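Local coordinates for CalS10 (Micromonospora echinospora, PDB 6UK5), which probably methylates an amino pentose with S-adenosylmethionine as methyl donor during calicheamicin biosynthesis, at residues A[24-29]-A[35-40]; A[152-157]-A[238-243]; A[218-223]-A[245-250]; A[50-55]-A[114-119]. One frame throughout, in Å; residues are numbered along the deposited sequence.

Interactions 2, 3 and 4 all reach the mixed sheet of the methyltransferase fold, and interaction 1 lies where S-adenosylmethionine binds. Helix 37-51 serves both interaction 1, at its start, and interaction 4, beyond its end; their centres are about 24 Å apart. Along the chain, interactions 1 and 4 close before 2 and 3 open, whose segments alternate. Those two touch, their centres about 10 Å apart, because strands 149-153 and 246-251 are neighbours. Strand 149-153 also adjoins strand 115-120 of interaction 4. Interaction 2 in turn touches interaction 1, about 16 Å away between centres, Glu-40 packing on the loop 238-243, which links the cofactor side of the fold to the sheet.

Interaction 1: residues A[24-29]-A[35-40]; sequences EVYEAA and KSWHDE. With SAM (S-adenosylmethionine), chain D; ACT (acetate ion), chain E.
Tyr-26 and Glu-27, on helix 20-32 where the backbone kinks, face Trp-37, which begins helix 37-51 just after Ser-36, the N-cap residue whose OG accepts a bond from Asp-39 N. The two aromatic rings form an offset edge-to-face pair, the indole presenting its edge, with centroids 5.8 Å apart and planes at 61°. Their closest approach, 3.6 Å, is from Tyr-26 OH to Trp-37 CZ2, and the hydroxyl lies in the indole plane. Further along the same rim, Trp-37 CH2 comes to 4.0 Å from Glu-27 CA. The carboxylate of Glu-27 turns elsewhere, to salt bridges with Arg-31 and Arg-95.

What the pair holds is the carboxylate of S-adenosylmethionine. Tyr-26 OH donates to OXT of the cofactor at 2.6 Å, while Trp-37 NE1 donates to O of the same group at 2.8 Å along a nearly straight line (162°). With one donor on each oxygen, the carboxylate should be restrained from turning. Trp-37 has CG anti to its carbonyl carbon (chi1 -83°), which carries the indole across to helix 20-32 with NE1 toward the cofactor. Lys-35 CE lies 3.8 Å above one face of the indole, near its rim. The ammonium beyond it bridges to Glu-40, NZ meeting the syn lone pair of OE2 at 2.8 Å, and also binds an acetate ion that probably came from the crystallisation liquor. Met-106, Asp-105 and Glu-83 also bond to the cofactor. Together these helices close over the methionine end of the S-adenosylmethionine pocket of a Rossmann-like methyltransferase.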
# COMPACT_ATOMS: atom_id res chain seq x y z
N GLU A 24 -6.59 7.38 -13.12
CA GLU A 24 -5.24 7.87 -12.87
C GLU A 24 -4.31 6.76 -12.43
O GLU A 24 -3.12 6.76 -12.78
CB GLU A 24 -5.30 8.98 -11.82
CG GLU A 24 -3.97 9.64 -11.50
CD GLU A 24 -4.02 10.43 -10.22
OE1 GLU A 24 -5.13 10.79 -9.78
OE2 GLU A 24 -2.93 10.69 -9.66
N VAL A 25 -4.82 5.79 -11.67
CA VAL A 25 -4.03 4.73 -11.07
C VAL A 25 -4.25 3.38 -11.74
O VAL A 25 -3.57 2.41 -11.38
CB VAL A 25 -4.31 4.61 -9.56
CG1 VAL A 25 -3.86 5.86 -8.82
CG2 VAL A 25 -5.80 4.36 -9.32
N TYR A 26 -5.17 3.30 -12.70
CA TYR A 26 -5.60 2.00 -13.21
C TYR A 26 -4.47 1.23 -13.88
O TYR A 26 -4.36 0.01 -13.71
CB TYR A 26 -6.77 2.23 -14.17
CG TYR A 26 -6.94 1.17 -15.23
CD1 TYR A 26 -6.50 1.39 -16.53
CD2 TYR A 26 -7.55 -0.03 -14.94
CE1 TYR A 26 -6.66 0.43 -17.50
CE2 TYR A 26 -7.72 -1.00 -15.90
CZ TYR A 26 -7.27 -0.76 -17.19
OH TYR A 26 -7.44 -1.73 -18.15
N GLU A 27 -3.60 1.92 -14.62
CA GLU A 27 -2.53 1.22 -15.32
C GLU A 27 -1.38 0.85 -14.37
O GLU A 27 -0.81 -0.25 -14.48
CB GLU A 27 -2.01 2.06 -16.48
CG GLU A 27 -3.11 2.69 -17.31
CD GLU A 27 -2.57 3.42 -18.52
OE1 GLU A 27 -1.88 2.78 -19.34
OE2 GLU A 27 -2.83 4.64 -18.65
N ALA A 28 -1.03 1.76 -13.46
CA ALA A 28 0.04 1.49 -12.51
C ALA A 28 -0.11 0.14 -11.83
O ALA A 28 0.88 -0.58 -11.65
CB ALA A 28 0.07 2.60 -11.46
N ALA A 29 -1.33 -0.23 -11.46
CA ALA A 29 -1.52 -1.47 -10.70
C ALA A 29 -1.22 -2.69 -11.55
O ALA A 29 -0.42 -3.56 -11.16
CB ALA A 29 -2.95 -1.53 -10.17
N LYS A 35 1.59 -6.94 -16.18
CA LYS A 35 0.84 -6.87 -17.43
C LYS A 35 1.55 -5.94 -18.40
O LYS A 35 2.01 -4.86 -18.02
CB LYS A 35 -0.59 -6.39 -17.19
CG LYS A 35 -1.48 -6.46 -18.43
CD LYS A 35 -2.94 -6.15 -18.11
CE LYS A 35 -3.81 -6.12 -19.37
NZ LYS A 35 -4.21 -7.48 -19.84
N SER A 36 1.63 -6.36 -19.65
CA SER A 36 2.23 -5.58 -20.72
C SER A 36 1.17 -5.40 -21.80
O SER A 36 0.97 -6.30 -22.63
CB SER A 36 3.49 -6.25 -21.26
OG SER A 36 3.83 -5.75 -22.54
N TRP A 37 0.50 -4.25 -21.79
CA TRP A 37 -0.42 -3.94 -22.88
C TRP A 37 0.29 -3.96 -24.22
O TRP A 37 -0.32 -4.29 -25.25
CB TRP A 37 -1.06 -2.56 -22.66
CG TRP A 37 -2.24 -2.53 -21.75
CD1 TRP A 37 -3.55 -2.66 -22.10
CD2 TRP A 37 -2.23 -2.33 -20.33
NE1 TRP A 37 -4.36 -2.56 -21.00
CE2 TRP A 37 -3.57 -2.36 -19.89
CE3 TRP A 37 -1.22 -2.14 -19.38
CZ2 TRP A 37 -3.93 -2.20 -18.55
CZ3 TRP A 37 -1.58 -1.98 -18.05
CH2 TRP A 37 -2.92 -2.02 -17.65
N HIS A 38 1.58 -3.62 -24.24
CA HIS A 38 2.32 -3.56 -25.49
C HIS A 38 2.47 -4.94 -26.11
O HIS A 38 2.19 -5.13 -27.30
CB HIS A 38 3.70 -2.94 -25.26
CG HIS A 38 4.65 -3.17 -26.38
ND1 HIS A 38 4.62 -2.44 -27.55
CD2 HIS A 38 5.66 -4.07 -26.53
CE1 HIS A 38 5.57 -2.87 -28.36
NE2 HIS A 38 6.21 -3.86 -27.77
N ASP A 39 2.92 -5.92 -25.32
CA ASP A 39 3.07 -7.27 -25.85
C ASP A 39 1.73 -7.85 -26.29
O ASP A 39 1.65 -8.56 -27.30
CB ASP A 39 3.73 -8.18 -24.81
CG ASP A 39 5.18 -7.79 -24.54
OD1 ASP A 39 5.79 -7.12 -25.40
OD2 ASP A 39 5.71 -8.17 -23.47
N GLU A 40 0.67 -7.57 -25.53
CA GLU A 40 -0.66 -8.04 -25.91
C GLU A 40 -1.09 -7.43 -27.24
O GLU A 40 -1.49 -8.15 -28.17
CB GLU A 40 -1.66 -7.72 -24.80
CG GLU A 40 -1.43 -8.53 -23.53
CD GLU A 40 -2.30 -8.08 -22.38
OE1 GLU A 40 -3.31 -7.40 -22.64
OE2 GLU A 40 -1.97 -8.40 -21.22
N SAM D . -8.96 -2.24 -23.34
CA SAM D . -8.97 -1.76 -22.00
C SAM D . -7.60 -1.99 -21.28
O SAM D . -7.06 -3.12 -21.39
OXT SAM D . -7.16 -1.03 -20.64
CB SAM D . -10.10 -2.44 -21.21
CG SAM D . -10.41 -1.57 -20.00
SD SAM D . -11.28 -2.65 -18.85
CE SAM D . -11.02 -1.78 -17.31
C5' SAM D . -13.08 -2.36 -19.10
C4' SAM D . -13.52 -1.08 -19.82
O4' SAM D . -14.80 -1.31 -20.44
C3' SAM D . -13.70 0.13 -18.90
O3' SAM D . -12.70 1.12 -19.16
C2' SAM D . -15.10 0.68 -19.24
O2' SAM D . -15.08 2.08 -19.48
C1' SAM D . -15.49 -0.09 -20.50
N9 SAM D . -16.91 -0.38 -20.62
C8 SAM D . -17.70 -1.09 -19.75
N7 SAM D . -18.93 -1.26 -20.16
C5 SAM D . -18.96 -0.62 -21.39
C6 SAM D . -19.97 -0.46 -22.36
N6 SAM D . -21.22 -0.90 -22.20
N1 SAM D . -19.66 0.19 -23.50
C2 SAM D . -18.41 0.66 -23.65
N3 SAM D . -17.38 0.58 -22.81
C4 SAM D . -17.72 -0.08 -21.69
C ACT E . -4.12 -9.47 -16.21
O ACT E . -3.87 -9.32 -17.43
OXT ACT E . -5.02 -10.21 -15.74
CH3 ACT E . -3.24 -8.69 -15.21

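Interaction 2: residues A[152-157]-A[238-243]; sequences VLEPWW and EGWLTG
Glu-154 OE2 is gripped by two groups: Thr-242 OG1 donates to it at 3.0 Å, and Arg-244 NE, just beyond that threonine, completes a salt bridge. The hydroxyl comes from above the carboxylate plane, 49° out of it. Thr-242 and Glu-154 reach for each other from opposite directions, the threonine from the turn between strands 232-237 and 246-251, the glutamate from the residue that follows strand 149-153. Glu-154 spans the distance because its chain is fully extended, with CG anti to the backbone N (chi1 -173°); the two CA atoms stay 9.0 Å apart.

The other carboxylate oxygen has a different setting. Glu-154 OE1 accepts from the backbone N of Phe-122 and lies 3.7 Å from CZ3 of Trp-240. Here the side chains cross at about a right angle, the carboxylate and indole planes standing 68° apart. Thr-242 OG1, by contrast, lies in the plane of that indole, at its edge and 3.4 Å from Trp-240 CE3, and the same hydroxyl is bonded to Arg-244 N, which ties the turn to itself. Trp-240 packs further on Glu-40, Val-44 and Arg-47 of helix 37-51. Its neighbour Leu-241 sets CG 4.2 Å above one indole face.

Partners on both carboxylate oxygens should keep the buried Glu-154 from turning about its last bond. The chemistry thus implies a polar fastening in which a backbone N-H, a hydroxyl and a guanidinium satisfy one carboxylate and join the turn 238-243 to the end of strand 149-153, near the cofactor pocket.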
# COMPACT_ATOMS: atom_id res chain seq x y z
N VAL A 152 -11.69 -9.86 -32.39
CA VAL A 152 -10.87 -10.55 -31.40
C VAL A 152 -11.35 -10.12 -30.02
O VAL A 152 -11.53 -8.92 -29.76
CB VAL A 152 -9.37 -10.26 -31.58
CG1 VAL A 152 -9.00 -10.31 -33.06
CG2 VAL A 152 -8.97 -8.94 -30.96
N LEU A 153 -11.55 -11.10 -29.14
CA LEU A 153 -12.24 -10.88 -27.88
C LEU A 153 -11.57 -11.70 -26.79
O LEU A 153 -11.49 -12.93 -26.91
CB LEU A 153 -13.72 -11.25 -28.01
CG LEU A 153 -14.66 -10.91 -26.85
CD1 LEU A 153 -15.99 -10.45 -27.41
CD2 LEU A 153 -14.85 -12.11 -25.95
N GLU A 154 -11.09 -11.03 -25.75
CA GLU A 154 -10.52 -11.71 -24.60
C GLU A 154 -11.61 -11.94 -23.57
O GLU A 154 -12.07 -10.97 -22.94
CB GLU A 154 -9.39 -10.88 -24.00
CG GLU A 154 -8.62 -11.60 -22.89
CD GLU A 154 -7.61 -10.71 -22.21
OE1 GLU A 154 -7.38 -9.58 -22.70
OE2 GLU A 154 -7.03 -11.13 -21.19
N PRO A 155 -12.07 -13.17 -23.36
CA PRO A 155 -13.16 -13.42 -22.42
C PRO A 155 -12.66 -13.61 -20.99
O PRO A 155 -11.50 -13.95 -20.74
CB PRO A 155 -13.78 -14.71 -22.95
CG PRO A 155 -12.61 -15.47 -23.46
CD PRO A 155 -11.65 -14.42 -24.03
N TRP A 156 -13.57 -13.38 -20.05
CA TRP A 156 -13.33 -13.73 -18.66
C TRP A 156 -13.60 -15.21 -18.41
O TRP A 156 -14.62 -15.74 -18.86
CB TRP A 156 -14.21 -12.87 -17.75
CG TRP A 156 -14.17 -13.24 -16.29
CD1 TRP A 156 -15.23 -13.63 -15.53
CD2 TRP A 156 -13.02 -13.26 -15.43
NE1 TRP A 156 -14.81 -13.89 -14.24
CE2 TRP A 156 -13.46 -13.67 -14.16
CE3 TRP A 156 -11.66 -12.96 -15.61
CZ2 TRP A 156 -12.60 -13.80 -13.07
CZ3 TRP A 156 -10.81 -13.09 -14.53
CH2 TRP A 156 -11.28 -13.50 -13.28
N TRP A 157 -12.69 -15.85 -17.70
CA TRP A 157 -12.86 -17.21 -17.21
C TRP A 157 -12.47 -17.16 -15.73
O TRP A 157 -11.78 -16.24 -15.29
CB TRP A 157 -12.01 -18.26 -17.93
CG TRP A 157 -12.20 -18.38 -19.42
CD1 TRP A 157 -11.23 -18.24 -20.38
CD2 TRP A 157 -13.42 -18.63 -20.13
NE1 TRP A 157 -11.76 -18.42 -21.63
CE2 TRP A 157 -13.11 -18.65 -21.51
CE3 TRP A 157 -14.75 -18.85 -19.74
CZ2 TRP A 157 -14.07 -18.88 -22.49
CZ3 TRP A 157 -15.70 -19.07 -20.72
CH2 TRP A 157 -15.36 -19.08 -22.07
N GLU A 238 -6.36 -21.00 -27.09
CA GLU A 238 -6.04 -21.38 -25.72
C GLU A 238 -4.96 -20.50 -25.11
O GLU A 238 -4.03 -20.06 -25.79
CB GLU A 238 -5.57 -22.83 -25.69
CG GLU A 238 -6.65 -23.87 -25.74
CD GLU A 238 -6.94 -24.40 -24.37
OE1 GLU A 238 -6.85 -25.63 -24.22
OE2 GLU A 238 -7.23 -23.59 -23.47
N GLY A 239 -5.10 -20.24 -23.81
CA GLY A 239 -4.02 -19.65 -23.05
C GLY A 239 -3.77 -18.19 -23.35
O GLY A 239 -4.30 -17.30 -22.67
N TRP A 240 -2.95 -17.95 -24.36
CA TRP A 240 -2.56 -16.60 -24.74
C TRP A 240 -1.69 -16.02 -23.64
O TRP A 240 -1.33 -16.74 -22.70
CB TRP A 240 -3.81 -15.75 -25.00
CG TRP A 240 -3.55 -14.54 -25.85
CD1 TRP A 240 -2.98 -14.52 -27.09
CD2 TRP A 240 -3.85 -13.19 -25.52
NE1 TRP A 240 -2.91 -13.23 -27.55
CE2 TRP A 240 -3.44 -12.39 -26.61
CE3 TRP A 240 -4.44 -12.56 -24.42
CZ2 TRP A 240 -3.59 -11.01 -26.63
CZ3 TRP A 240 -4.59 -11.18 -24.43
CH2 TRP A 240 -4.16 -10.42 -25.53
N LEU A 241 -1.33 -14.74 -23.73
CA LEU A 241 -0.37 -14.18 -22.79
C LEU A 241 -0.98 -13.86 -21.44
O LEU A 241 -0.24 -13.65 -20.47
CB LEU A 241 0.26 -12.91 -23.37
CG LEU A 241 0.51 -12.88 -24.88
CD1 LEU A 241 1.15 -11.56 -25.26
CD2 LEU A 241 1.32 -14.07 -25.37
N THR A 242 -2.31 -13.82 -21.34
CA THR A 242 -2.98 -13.49 -20.10
C THR A 242 -3.36 -14.72 -19.29
O THR A 242 -3.43 -14.65 -18.06
CB THR A 242 -4.25 -12.67 -20.40
OG1 THR A 242 -5.15 -13.45 -21.19
CG2 THR A 242 -3.90 -11.40 -21.16
N GLY A 243 -3.62 -15.85 -19.96
CA GLY A 243 -4.16 -17.04 -19.35
C GLY A 243 -5.59 -17.32 -19.73
O GLY A 243 -6.03 -18.48 -19.64

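Interaction 3: residues A[218-223]-A[245-250]; sequences FTREEY and GLFVAT
In the alpha/beta sandwich of the methyltransferase fold, helix 220-229 lies over the antiparallel strand 246-251, and Phe-247 reaches from the strand to its first turn. The outer end of the Phe-247 ring meets Tyr-223 with one face and Arg-220 with its edge. CE2 of Phe-247 approaches CD2 of Tyr-223 to 3.5 Å, and the two rings are oblique, with centroids 5.0 Å apart and planes at 43°. Tyr-223 CB sits over a face of the phenylalanine, whereas CD of Arg-220 comes in its plane at the edge, 3.7 Å from CE1 of Phe-247. Arg-220 bends at chi2 (60°) to bring that methylene in; its NE goes on to a salt bridge with Asp-224, while Tyr-223 OH bonds to Asn-126. With an alanine at Phe-247, Tyr-223 would probably lose the ring against which it packs, and a gap is likely to open between helix and strand.

The first turn of the helix is fixed by a capping box: Thr-219 N donates to Glu-222 OE1 at 3.0 Å, and Glu-222 N returns a bond to Thr-219 OG1. Aromatic packing of this kind seats a helix on the reversed beta hairpin that ends the seven-stranded class I methyltransferase sheet.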
# COMPACT_ATOMS: atom_id res chain seq x y z
N PHE A 218 -19.50 -15.51 -19.45
CA PHE A 218 -20.36 -16.16 -20.43
C PHE A 218 -19.68 -17.44 -20.88
O PHE A 218 -18.46 -17.60 -20.78
CB PHE A 218 -20.63 -15.22 -21.61
CG PHE A 218 -21.20 -13.90 -21.20
CD1 PHE A 218 -22.50 -13.82 -20.72
CD2 PHE A 218 -20.43 -12.75 -21.24
CE1 PHE A 218 -23.04 -12.61 -20.32
CE2 PHE A 218 -20.96 -11.54 -20.84
CZ PHE A 218 -22.26 -11.46 -20.37
N THR A 219 -20.49 -18.38 -21.37
CA THR A 219 -19.99 -19.70 -21.71
C THR A 219 -19.50 -19.74 -23.15
O THR A 219 -19.85 -18.91 -23.99
CB THR A 219 -21.08 -20.75 -21.52
OG1 THR A 219 -22.29 -20.32 -22.16
CG2 THR A 219 -21.36 -20.97 -20.04
N ARG A 220 -18.65 -20.74 -23.43
CA ARG A 220 -18.23 -21.02 -24.80
C ARG A 220 -19.44 -21.19 -25.70
O ARG A 220 -19.47 -20.69 -26.83
CB ARG A 220 -17.35 -22.26 -24.82
CG ARG A 220 -16.99 -22.80 -26.20
CD ARG A 220 -16.24 -21.79 -27.05
NE ARG A 220 -15.66 -22.46 -28.22
CZ ARG A 220 -14.51 -23.12 -28.21
NH1 ARG A 220 -13.80 -23.22 -27.09
NH2 ARG A 220 -14.07 -23.70 -29.32
N GLU A 221 -20.46 -21.91 -25.22
CA GLU A 221 -21.69 -22.08 -26.00
C GLU A 221 -22.37 -20.74 -26.26
O GLU A 221 -22.97 -20.53 -27.32
CB GLU A 221 -22.63 -23.02 -25.25
CG GLU A 221 -23.77 -23.58 -26.08
CD GLU A 221 -24.40 -24.80 -25.45
OE1 GLU A 221 -24.80 -24.71 -24.27
OE2 GLU A 221 -24.48 -25.84 -26.14
N GLU A 222 -22.30 -19.82 -25.29
CA GLU A 222 -22.96 -18.53 -25.44
C GLU A 222 -22.21 -17.64 -26.42
O GLU A 222 -22.81 -17.02 -27.31
CB GLU A 222 -23.09 -17.87 -24.07
CG GLU A 222 -24.48 -18.05 -23.46
CD GLU A 222 -24.45 -18.08 -21.94
OE1 GLU A 222 -23.41 -17.71 -21.36
OE2 GLU A 222 -25.46 -18.50 -21.34
N TYR A 223 -20.88 -17.56 -26.28
CA TYR A 223 -20.08 -16.82 -27.25
C TYR A 223 -20.30 -17.36 -28.66
O TYR A 223 -20.61 -16.61 -29.59
CB TYR A 223 -18.60 -16.88 -26.89
CG TYR A 223 -18.19 -16.14 -25.63
CD1 TYR A 223 -18.26 -14.76 -25.57
CD2 TYR A 223 -17.68 -16.83 -24.54
CE1 TYR A 223 -17.87 -14.08 -24.43
CE2 TYR A 223 -17.28 -16.15 -23.40
CZ TYR A 223 -17.38 -14.78 -23.35
OH TYR A 223 -16.99 -14.10 -22.21
N GLY A 245 -6.99 -16.99 -22.74
CA GLY A 245 -7.24 -17.30 -24.13
C GLY A 245 -7.79 -16.09 -24.88
O GLY A 245 -7.78 -14.96 -24.40
N LEU A 246 -8.28 -16.37 -26.08
CA LEU A 246 -8.68 -15.30 -26.99
C LEU A 246 -9.59 -15.87 -28.07
O LEU A 246 -9.23 -16.85 -28.73
CB LEU A 246 -7.45 -14.66 -27.63
CG LEU A 246 -7.51 -13.20 -28.08
CD1 LEU A 246 -7.46 -12.25 -26.89
CD2 LEU A 246 -6.37 -12.92 -29.04
N PHE A 247 -10.77 -15.27 -28.25
CA PHE A 247 -11.63 -15.59 -29.38
C PHE A 247 -11.21 -14.75 -30.57
O PHE A 247 -10.98 -13.54 -30.44
CB PHE A 247 -13.10 -15.34 -29.04
CG PHE A 247 -13.72 -16.41 -28.19
CD1 PHE A 247 -14.02 -17.66 -28.73
CD2 PHE A 247 -13.99 -16.18 -26.85
CE1 PHE A 247 -14.59 -18.65 -27.95
CE2 PHE A 247 -14.56 -17.17 -26.07
CZ PHE A 247 -14.86 -18.40 -26.61
N VAL A 248 -11.11 -15.39 -31.73
CA VAL A 248 -10.81 -14.72 -33.00
C VAL A 248 -11.84 -15.19 -34.01
O VAL A 248 -11.85 -16.37 -34.39
CB VAL A 248 -9.38 -15.01 -33.49
CG1 VAL A 248 -9.14 -14.32 -34.82
CG2 VAL A 248 -8.36 -14.55 -32.46
N ALA A 249 -12.70 -14.28 -34.44
CA ALA A 249 -13.78 -14.58 -35.37
C ALA A 249 -13.65 -13.70 -36.61
O ALA A 249 -13.00 -12.66 -36.58
CB ALA A 249 -15.15 -14.38 -34.72
N THR A 250 -14.27 -14.14 -37.70
CA THR A 250 -14.23 -13.42 -38.96
C THR A 250 -15.64 -13.24 -39.51
O THR A 250 -16.50 -14.12 -39.38
CB THR A 250 -13.34 -14.13 -39.99
OG1 THR A 250 -13.75 -15.49 -40.16
CG2 THR A 250 -11.87 -14.08 -39.56

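Interaction 4: residues A[50-55]-A[114-119]; sequences AARPDA and TFDAVT
Arg-52 and Asp-116 form a salt bridge at the start of the central strand, 115-120, of the Rossmann-like sheet, where the chain leaving helix 37-51 passes it. NE of Arg-52 donates to OD1 of Asp-116 at 3.0 Å, nearly straight at 165°. The oxygen lies close to the guanidinium plane and is met on its anti side, 25° out of the carboxylate plane. A second bond from Arg-52 NH2 to the same OD1, at 3.5 Å, is weak. Both bonds go to one oxygen, so this is not a paired, two-oxygen bridge, and the two planes are turned 40° apart. Beneath it the methylene CB of Asp-116 rests 4.0 Å from CB of Ala-55, and Arg-52 CD lies 3.4 Å from Asp-116 O.

Arg-52, the first residue to leave the helix, reaches across because its chain is extended from CG to NE. It also opens a type I turn, closed by the bond from Ala-55 N to Arg-52 O at 2.9 Å, which brings Ala-55 beside the aspartate. A leucine in place of Arg-52 would probably leave Asp-116 OD1 without its charged mate and free the turn from this tie to the strand.

Further out, the chain turns a corner at Asp-116, whose carboxylate reaches the start of strand 57-61, while backbone bonds link Ala-117 to Leu-59 and Val-118 to Val-150. The carboxylate is thus held at both oxygens: OD1 by Arg-52, and OD2 by the successive backbone N atoms of Ala-56 and Arg-57.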
# COMPACT_ATOMS: atom_id res chain seq x y z
N ALA A 50 -2.35 -12.16 -39.77
CA ALA A 50 -2.52 -13.53 -40.23
C ALA A 50 -3.84 -13.71 -40.96
O ALA A 50 -3.87 -14.21 -42.09
CB ALA A 50 -2.42 -14.49 -39.05
N ALA A 51 -4.94 -13.31 -40.33
CA ALA A 51 -6.26 -13.49 -40.92
C ALA A 51 -6.59 -12.44 -41.98
O ALA A 51 -7.43 -12.71 -42.85
CB ALA A 51 -7.33 -13.45 -39.82
N ARG A 52 -5.97 -11.27 -41.92
CA ARG A 52 -6.29 -10.16 -42.83
C ARG A 52 -4.99 -9.43 -43.13
O ARG A 52 -4.68 -8.39 -42.54
CB ARG A 52 -7.34 -9.23 -42.23
CG ARG A 52 -8.20 -8.50 -43.26
CD ARG A 52 -9.41 -7.86 -42.59
NE ARG A 52 -10.23 -7.06 -43.50
CZ ARG A 52 -11.04 -7.56 -44.43
NH1 ARG A 52 -11.13 -8.88 -44.60
NH2 ARG A 52 -11.75 -6.75 -45.20
N PRO A 53 -4.18 -9.97 -44.05
CA PRO A 53 -2.86 -9.37 -44.32
C PRO A 53 -2.90 -7.89 -44.64
O PRO A 53 -1.92 -7.18 -44.37
CB PRO A 53 -2.35 -10.19 -45.51
CG PRO A 53 -3.04 -11.50 -45.40
CD PRO A 53 -4.40 -11.20 -44.83
N ASP A 54 -4.00 -7.39 -45.20
CA ASP A 54 -4.10 -6.00 -45.64
C ASP A 54 -4.77 -5.10 -44.60
O ASP A 54 -5.07 -3.94 -44.91
CB ASP A 54 -4.87 -5.94 -46.96
CG ASP A 54 -4.24 -6.78 -48.05
OD1 ASP A 54 -2.99 -6.85 -48.09
OD2 ASP A 54 -4.99 -7.37 -48.85
N ALA A 55 -5.01 -5.60 -43.39
CA ALA A 55 -5.71 -4.82 -42.37
C ALA A 55 -5.10 -3.43 -42.22
O ALA A 55 -3.88 -3.29 -42.11
CB ALA A 55 -5.66 -5.57 -41.04
N THR A 114 -17.06 0.95 -41.45
CA THR A 114 -16.53 -0.37 -41.20
C THR A 114 -15.04 -0.29 -40.87
O THR A 114 -14.36 0.70 -41.17
CB THR A 114 -16.75 -1.31 -42.39
OG1 THR A 114 -16.03 -0.83 -43.53
CG2 THR A 114 -18.22 -1.44 -42.71
N PHE A 115 -14.53 -1.36 -40.26
CA PHE A 115 -13.12 -1.49 -39.94
C PHE A 115 -12.64 -2.86 -40.40
O PHE A 115 -13.44 -3.79 -40.58
CB PHE A 115 -12.87 -1.34 -38.43
CG PHE A 115 -13.27 0.01 -37.89
CD1 PHE A 115 -14.61 0.31 -37.69
CD2 PHE A 115 -12.32 0.95 -37.54
CE1 PHE A 115 -15.00 1.54 -37.18
CE2 PHE A 115 -12.70 2.18 -37.03
CZ PHE A 115 -14.04 2.47 -36.85
N ASP A 116 -11.33 -2.99 -40.60
CA ASP A 116 -10.75 -4.29 -40.89
C ASP A 116 -10.66 -5.18 -39.65
O ASP A 116 -10.57 -6.40 -39.79
CB ASP A 116 -9.35 -4.13 -41.49
CG ASP A 116 -9.38 -3.52 -42.88
OD1 ASP A 116 -10.01 -4.11 -43.78
OD2 ASP A 116 -8.76 -2.44 -43.06
N ALA A 117 -10.69 -4.59 -38.46
CA ALA A 117 -10.58 -5.37 -37.23
C ALA A 117 -11.19 -4.58 -36.09
O ALA A 117 -11.07 -3.35 -36.03
CB ALA A 117 -9.11 -5.70 -36.92
N VAL A 118 -11.86 -5.29 -35.18
CA VAL A 118 -12.44 -4.71 -33.98
C VAL A 118 -12.00 -5.57 -32.80
O VAL A 118 -12.21 -6.78 -32.80
CB VAL A 118 -13.97 -4.64 -34.05
CG1 VAL A 118 -14.54 -4.12 -32.74
CG2 VAL A 118 -14.42 -3.78 -35.23
N THR A 119 -11.40 -4.94 -31.79
CA THR A 119 -10.89 -5.65 -30.63
C THR A 119 -11.67 -5.26 -29.38
O THR A 119 -12.19 -4.14 -29.28
CB THR A 119 -9.40 -5.39 -30.41
OG1 THR A 119 -9.20 -4.05 -29.96
CG2 THR A 119 -8.61 -5.61 -31.69